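Local coordinates for putative peptidase (Clostridium acetobutylicum, PDB 3K9T), which binds one zinc ion per subunit, probably acts in the biosynthesis of modified polysaccharides, and is not expected to be a peptidase despite low similarity to aminopeptidases, at residues L94-V103 with L129-S140. Residues are numbered along the deposited sequence; the frame is centred on the assembly and turned at random.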
ATOM      1  N   LEU A  94     -23.903 -39.853  13.715  1.00 27.98           N
ATOM      2  CA  LEU A  94     -22.514 -39.752  13.280  1.00 26.92           C
ATOM      3  C   LEU A  94     -21.823 -41.141  13.296  1.00 25.88           C
ATOM      4  O   LEU A  94     -20.788 -41.320  12.643  1.00 23.00           O
ATOM      5  CB  LEU A  94     -21.746 -38.713  14.103  1.00 27.28           C
ATOM      6  CG  LEU A  94     -22.156 -37.224  14.062  1.00 30.55           C
ATOM      7  CD1 LEU A  94     -21.088 -36.375  14.802  1.00 24.42           C
ATOM      8  CD2 LEU A  94     -22.363 -36.682  12.632  1.00 25.01           C
ATOM      9  N   HIS A  95     -22.423 -42.112  14.006  1.00 25.43           N
ATOM     10  CA  HIS A  95     -21.959 -43.508  14.015  1.00 24.20           C
ATOM     11  C   HIS A  95     -21.956 -44.206  12.636  1.00 26.67           C
ATOM     12  O   HIS A  95     -21.298 -45.228  12.501  1.00 26.53           O
ATOM     13  CB  HIS A  95     -22.769 -44.391  14.977  1.00 23.35           C
ATOM     14  CG  HIS A  95     -22.487 -44.147  16.422  1.00 21.51           C
ATOM     15  ND1 HIS A  95     -21.220 -44.216  16.952  1.00 24.43           N
ATOM     16  CD2 HIS A  95     -23.310 -43.857  17.459  1.00 30.03           C
ATOM     17  CE1 HIS A  95     -21.268 -43.944  18.247  1.00 27.06           C
ATOM     18  NE2 HIS A  95     -22.528 -43.743  18.587  1.00 21.70           N
ATOM     19  N   VAL A  96     -22.692 -43.699  11.643  1.00 27.24           N
ATOM     20  CA  VAL A  96     -22.708 -44.300  10.308  1.00 28.54           C
ATOM     21  C   VAL A  96     -22.111 -43.334   9.297  1.00 29.19           C
ATOM     22  O   VAL A  96     -22.421 -42.143   9.310  1.00 28.20           O
ATOM     23  CB  VAL A  96     -24.138 -44.690   9.825  1.00 30.05           C
ATOM     24  CG1 VAL A  96     -24.101 -45.196   8.376  1.00 29.33           C
ATOM     25  CG2 VAL A  96     -24.713 -45.761  10.701  1.00 29.47           C
HETATM   26  N   MSE A  97     -21.252 -43.872   8.433  1.00 28.74           N
HETATM   27  CA  MSE A  97     -20.643 -43.122   7.346  1.00 28.85           C
HETATM   28  C   MSE A  97     -21.748 -42.788   6.326  1.00 28.66           C
HETATM   29  O   MSE A  97     -22.461 -43.673   5.847  1.00 27.06           O
HETATM   30  CB  MSE A  97     -19.522 -43.947   6.728  1.00 27.70           C
HETATM   31  CG  MSE A  97     -18.799 -43.294   5.541  1.00 34.38           C
HETATM   32 SE   MSE A  97     -17.682 -44.608   4.635  0.75 18.66          SE
HETATM   33  CE  MSE A  97     -16.260 -44.691   5.977  1.00 35.19           C
ATOM     34  N   SER A  98     -21.902 -41.501   6.022  1.00 27.65           N
ATOM     35  CA  SER A  98     -22.999 -41.050   5.182  1.00 26.06           C
ATOM     36  C   SER A  98     -22.852 -41.695   3.816  1.00 25.62           C
ATOM     37  O   SER A  98     -21.759 -41.747   3.277  1.00 23.34           O
ATOM     38  CB  SER A  98     -23.014 -39.525   5.064  1.00 26.88           C
ATOM     39  OG  SER A  98     -24.255 -39.046   4.574  1.00 25.38           O
ATOM     40  N   TYR A  99     -23.975 -42.157   3.279  1.00 24.83           N
ATOM     41  CA  TYR A  99     -24.063 -42.878   2.013  1.00 25.28           C
ATOM     42  C   TYR A  99     -23.620 -44.338   2.141  1.00 26.12           C
ATOM     43  O   TYR A  99     -23.361 -44.983   1.123  1.00 27.74           O
ATOM     44  CB  TYR A  99     -23.377 -42.133   0.836  1.00 24.42           C
ATOM     45  CG  TYR A  99     -24.338 -41.295  -0.001  1.00 25.55           C
ATOM     46  CD1 TYR A  99     -25.083 -40.264   0.581  1.00 23.16           C
ATOM     47  CD2 TYR A  99     -24.516 -41.532  -1.358  1.00 21.64           C
ATOM     48  CE1 TYR A  99     -25.963 -39.485  -0.166  1.00 24.94           C
ATOM     49  CE2 TYR A  99     -25.436 -40.753  -2.122  1.00 27.86           C
ATOM     50  CZ  TYR A  99     -26.155 -39.739  -1.514  1.00 27.00           C
ATOM     51  OH  TYR A  99     -27.037 -38.945  -2.235  1.00 23.20           O
ATOM     52  N   SER A 100     -23.587 -44.877   3.363  1.00 24.93           N
ATOM     53  CA  SER A 100     -23.207 -46.282   3.554  1.00 25.96           C
ATOM     54  C   SER A 100     -24.152 -47.230   2.807  1.00 26.26           C
ATOM     55  O   SER A 100     -25.374 -47.180   2.977  1.00 24.78           O
ATOM     56  CB  SER A 100     -23.163 -46.696   5.045  1.00 27.01           C
ATOM     57  OG  SER A 100     -21.948 -46.306   5.686  1.00 25.04           O
ATOM     58  N   VAL A 101     -23.567 -48.090   1.983  1.00 26.50           N
ATOM     59  CA  VAL A 101     -24.312 -49.161   1.303  1.00 26.03           C
ATOM     60  C   VAL A 101     -24.954 -50.073   2.369  1.00 26.11           C
ATOM     61  O   VAL A 101     -24.449 -50.168   3.466  1.00 29.15           O
ATOM     62  CB  VAL A 101     -23.376 -49.932   0.346  1.00 26.27           C
ATOM     63  CG1 VAL A 101     -22.895 -48.991  -0.774  1.00 24.45           C
ATOM     64  CG2 VAL A 101     -22.180 -50.505   1.105  1.00 18.28           C
ATOM     65  N   PRO A 102     -26.111 -50.688   2.082  1.00 26.09           N
ATOM     66  CA  PRO A 102     -26.694 -51.550   3.113  1.00 27.25           C
ATOM     67  C   PRO A 102     -25.842 -52.803   3.381  1.00 29.81           C
ATOM     68  O   PRO A 102     -25.253 -53.338   2.447  1.00 29.76           O
ATOM     69  CB  PRO A 102     -28.044 -51.957   2.519  1.00 25.91           C
ATOM     70  CG  PRO A 102     -27.923 -51.700   1.068  1.00 24.50           C
ATOM     71  CD  PRO A 102     -26.968 -50.586   0.894  1.00 25.74           C
ATOM     72  N   VAL A 103     -25.758 -53.237   4.642  1.00 31.40           N
ATOM     73  CA  VAL A 103     -24.973 -54.402   4.992  1.00 32.32           C
ATOM     74  C   VAL A 103     -25.675 -55.148   6.108  1.00 33.77           C
ATOM     75  O   VAL A 103     -26.282 -54.532   6.987  1.00 32.03           O
ATOM     76  CB  VAL A 103     -23.488 -54.071   5.399  1.00 34.93           C
ATOM     77  CG1 VAL A 103     -23.033 -52.674   4.861  1.00 29.44           C
ATOM     78  CG2 VAL A 103     -23.253 -54.191   6.926  1.00 36.87           C
ATOM     79  N   LEU A 129     -17.893 -39.122   8.948  1.00 26.43           N
ATOM     80  CA  LEU A 129     -17.352 -39.534   7.650  1.00 29.24           C
ATOM     81  C   LEU A 129     -18.486 -39.681   6.630  1.00 28.07           C
ATOM     82  O   LEU A 129     -19.641 -39.937   6.985  1.00 27.53           O
ATOM     83  CB  LEU A 129     -16.549 -40.846   7.770  1.00 29.36           C
ATOM     84  CG  LEU A 129     -15.291 -40.798   8.648  1.00 29.42           C
ATOM     85  CD1 LEU A 129     -14.827 -42.174   9.063  1.00 26.09           C
ATOM     86  CD2 LEU A 129     -14.216 -40.075   7.907  1.00 26.39           C
ATOM     87  N   THR A 130     -18.129 -39.491   5.370  1.00 27.66           N
ATOM     88  CA  THR A 130     -19.053 -39.610   4.251  1.00 29.56           C
ATOM     89  C   THR A 130     -18.398 -40.421   3.124  1.00 31.73           C
ATOM     90  O   THR A 130     -17.178 -40.550   3.064  1.00 33.73           O
ATOM     91  CB  THR A 130     -19.440 -38.231   3.646  1.00 29.14           C
ATOM     92  OG1 THR A 130     -18.321 -37.694   2.938  1.00 24.93           O
ATOM     93  CG2 THR A 130     -19.917 -37.248   4.712  1.00 21.49           C
ATOM     94  N   SER A 131     -19.210 -40.955   2.224  1.00 30.45           N
ATOM     95  CA  SER A 131     -18.691 -41.651   1.057  1.00 30.09           C
ATOM     96  C   SER A 131     -19.686 -41.488  -0.056  1.00 28.48           C
ATOM     97  O   SER A 131     -20.321 -42.429  -0.473  1.00 23.85           O
ATOM     98  CB  SER A 131     -18.457 -43.136   1.345  1.00 30.48           C
ATOM     99  OG  SER A 131     -17.868 -43.753   0.206  1.00 34.63           O
ATOM    100  N   TYR A 132     -19.829 -40.265  -0.527  1.00 32.29           N
ATOM    101  CA  TYR A 132     -20.896 -39.953  -1.466  1.00 34.40           C
ATOM    102  C   TYR A 132     -20.710 -40.578  -2.826  1.00 37.20           C
ATOM    103  O   TYR A 132     -21.677 -41.049  -3.439  1.00 39.25           O
ATOM    104  CB  TYR A 132     -21.024 -38.446  -1.655  1.00 33.35           C
ATOM    105  CG  TYR A 132     -21.353 -37.674  -0.400  1.00 35.39           C
ATOM    106  CD1 TYR A 132     -22.243 -38.176   0.542  1.00 32.51           C
ATOM    107  CD2 TYR A 132     -20.799 -36.419  -0.176  1.00 32.07           C
ATOM    108  CE1 TYR A 132     -22.551 -37.458   1.694  1.00 34.45           C
ATOM    109  CE2 TYR A 132     -21.093 -35.694   0.977  1.00 32.44           C
ATOM    110  CZ  TYR A 132     -21.974 -36.213   1.899  1.00 34.04           C
ATOM    111  OH  TYR A 132     -22.287 -35.493   3.020  1.00 34.01           O
ATOM    112  N   TYR A 133     -19.476 -40.621  -3.288  1.00 40.35           N
ATOM    113  CA  TYR A 133     -19.245 -40.907  -4.690  1.00 43.64           C
ATOM    114  C   TYR A 133     -18.514 -42.230  -5.023  1.00 43.64           C
ATOM    115  O   TYR A 133     -18.462 -42.607  -6.181  1.00 44.53           O
ATOM    116  CB  TYR A 133     -18.598 -39.659  -5.324  1.00 45.76           C
ATOM    117  CG  TYR A 133     -19.472 -38.388  -5.188  1.00 48.06           C
ATOM    118  CD1 TYR A 133     -20.695 -38.257  -5.881  1.00 44.18           C
ATOM    119  CD2 TYR A 133     -19.068 -37.318  -4.375  1.00 54.13           C
ATOM    120  CE1 TYR A 133     -21.496 -37.108  -5.748  1.00 38.74           C
ATOM    121  CE2 TYR A 133     -19.865 -36.162  -4.244  1.00 50.92           C
ATOM    122  CZ  TYR A 133     -21.066 -36.071  -4.937  1.00 46.46           C
ATOM    123  OH  TYR A 133     -21.822 -34.945  -4.787  1.00 40.83           O
ATOM    124  N   LYS A 134     -17.957 -42.920  -4.028  1.00 42.00           N
ATOM    125  CA  LYS A 134     -17.484 -44.293  -4.205  1.00 39.01           C
ATOM    126  C   LYS A 134     -18.372 -45.126  -3.252  1.00 37.36           C
ATOM    127  O   LYS A 134     -18.672 -44.694  -2.142  1.00 34.02           O
ATOM    128  CB  LYS A 134     -15.985 -44.421  -3.898  1.00 37.01           C
ATOM    129  N   GLU A 135     -18.855 -46.280  -3.697  1.00 36.79           N
ATOM    130  CA  GLU A 135     -19.662 -47.136  -2.820  1.00 36.72           C
ATOM    131  C   GLU A 135     -18.809 -47.670  -1.677  1.00 34.97           C
ATOM    132  O   GLU A 135     -17.676 -48.080  -1.880  1.00 35.41           O
ATOM    133  CB  GLU A 135     -20.298 -48.280  -3.584  1.00 36.75           C
ATOM    134  CG  GLU A 135     -21.531 -47.846  -4.337  1.00 44.52           C
ATOM    135  CD  GLU A 135     -22.099 -48.934  -5.247  1.00 47.35           C
ATOM    136  OE1 GLU A 135     -21.726 -50.115  -5.089  1.00 45.46           O
ATOM    137  OE2 GLU A 135     -22.934 -48.596  -6.116  1.00 52.28           O
ATOM    138  N   ASN A 136     -19.370 -47.671  -0.475  1.00 32.94           N
ATOM    139  CA  ASN A 136     -18.611 -47.999   0.720  1.00 30.60           C
ATOM    140  C   ASN A 136     -19.537 -48.063   1.946  1.00 28.45           C
ATOM    141  O   ASN A 136     -20.750 -47.810   1.824  1.00 27.13           O
ATOM    142  CB  ASN A 136     -17.550 -46.915   0.917  1.00 30.68           C
ATOM    143  CG  ASN A 136     -16.420 -47.341   1.849  1.00 38.25           C
ATOM    144  OD1 ASN A 136     -16.282 -48.523   2.200  1.00 30.40           O
ATOM    145  ND2 ASN A 136     -15.609 -46.359   2.274  1.00 43.28           N
ATOM    146  N   TRP A 137     -18.988 -48.445   3.102  1.00 25.31           N
ATOM    147  CA  TRP A 137     -19.733 -48.419   4.355  1.00 26.69           C
ATOM    148  C   TRP A 137     -18.816 -48.318   5.581  1.00 28.48           C
ATOM    149  O   TRP A 137     -17.721 -48.859   5.607  1.00 28.59           O
ATOM    150  CB  TRP A 137     -20.706 -49.612   4.488  1.00 28.20           C
ATOM    151  CG  TRP A 137     -20.088 -50.962   4.661  1.00 29.77           C
ATOM    152  CD1 TRP A 137     -19.721 -51.808   3.673  1.00 29.39           C
ATOM    153  CD2 TRP A 137     -19.789 -51.632   5.896  1.00 27.72           C
ATOM    154  NE1 TRP A 137     -19.190 -52.953   4.203  1.00 33.77           N
ATOM    155  CE2 TRP A 137     -19.229 -52.878   5.568  1.00 32.31           C
ATOM    156  CE3 TRP A 137     -19.930 -51.298   7.243  1.00 37.65           C
ATOM    157  CZ2 TRP A 137     -18.810 -53.800   6.535  1.00 32.06           C
ATOM    158  CZ3 TRP A 137     -19.516 -52.230   8.218  1.00 42.16           C
ATOM    159  CH2 TRP A 137     -18.963 -53.461   7.851  1.00 35.20           C
ATOM    160  N   GLY A 138     -19.267 -47.621   6.609  1.00 29.37           N
ATOM    161  CA  GLY A 138     -18.453 -47.490   7.800  1.00 30.31           C
ATOM    162  C   GLY A 138     -19.216 -47.166   9.062  1.00 29.22           C
ATOM    163  O   GLY A 138     -20.348 -46.690   9.015  1.00 29.93           O
ATOM    164  N   PHE A 139     -18.594 -47.466  10.194  1.00 27.04           N
ATOM    165  CA  PHE A 139     -19.106 -47.066  11.481  1.00 25.72           C
ATOM    166  C   PHE A 139     -18.044 -46.209  12.168  1.00 27.27           C
ATOM    167  O   PHE A 139     -16.829 -46.534  12.118  1.00 26.27           O
ATOM    168  CB  PHE A 139     -19.408 -48.267  12.377  1.00 25.07           C
ATOM    169  CG  PHE A 139     -20.674 -48.986  12.044  1.00 25.56           C
ATOM    170  CD1 PHE A 139     -21.883 -48.594  12.612  1.00 29.41           C
ATOM    171  CD2 PHE A 139     -20.673 -50.034  11.134  1.00 28.19           C
ATOM    172  CE1 PHE A 139     -23.066 -49.251  12.304  1.00 26.78           C
ATOM    173  CE2 PHE A 139     -21.851 -50.704  10.820  1.00 25.87           C
ATOM    174  CZ  PHE A 139     -23.048 -50.312  11.403  1.00 31.49           C
ATOM    175  N   SER A 140     -18.501 -45.133  12.821  1.00 24.41           N
ATOM    176  CA  SER A 140     -17.643 -44.322  13.656  1.00 23.99           C
ATOM    177  C   SER A 140     -17.936 -44.587  15.134  1.00 24.69           C
ATOM    178  O   SER A 140     -19.069 -44.854  15.502  1.00 23.70           O
ATOM    179  CB  SER A 140     -17.888 -42.865  13.343  1.00 25.68           C
ATOM    180  OG  SER A 140     -17.262 -42.502  12.143  1.00 25.85           O
TER
HETATM  181  O   HOH W   1     -19.985 -40.567  10.148  1.00 33.11           O
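T130 pairs with S98 in a single parallel beta bridge of the insert region. F139 later pairs antiparallel with V96. S98 N donates to L129 O at 2.9 Å, and S131 N donates to S98 O. One water accepts from L129 N and lies within bonding distance of L94 O and V96 O. T130 lies on the zinc side, its side chain about 8 Å from the metal. S131 CB packs on the selenium of M97. The Y132 edge points at the Y99 face in an offset edge-to-face pair, planes at 80° and CD1 to CD1 at 3.5 Å. The Y99 hydroxyl bonds to K69 O and T34. At N136, ND2 lies 3.6 Å from M97 SE. M97 reaches this spot with CG anti to its backbone N (chi1 179°) and a bend at chi3. N136 O accepts from V101 N at 2.8 Å. The W137 indole takes V103 CG1 over the face of its five-membered ring, and Y115 stacks on it. G138 is held twice: its N donates to S100 OG and its O accepts from M97 N. S100 OG also donates to M97 O, across the type II turn M97-S100. The V96-F139 pair is non-hydrogen-bonded, its side chains side by side. S140 N donates to H95 O, and H95 ND1 returns a nearly straight bond (176°) of 2.7 Å to S140 O, which lies in the imidazole plane.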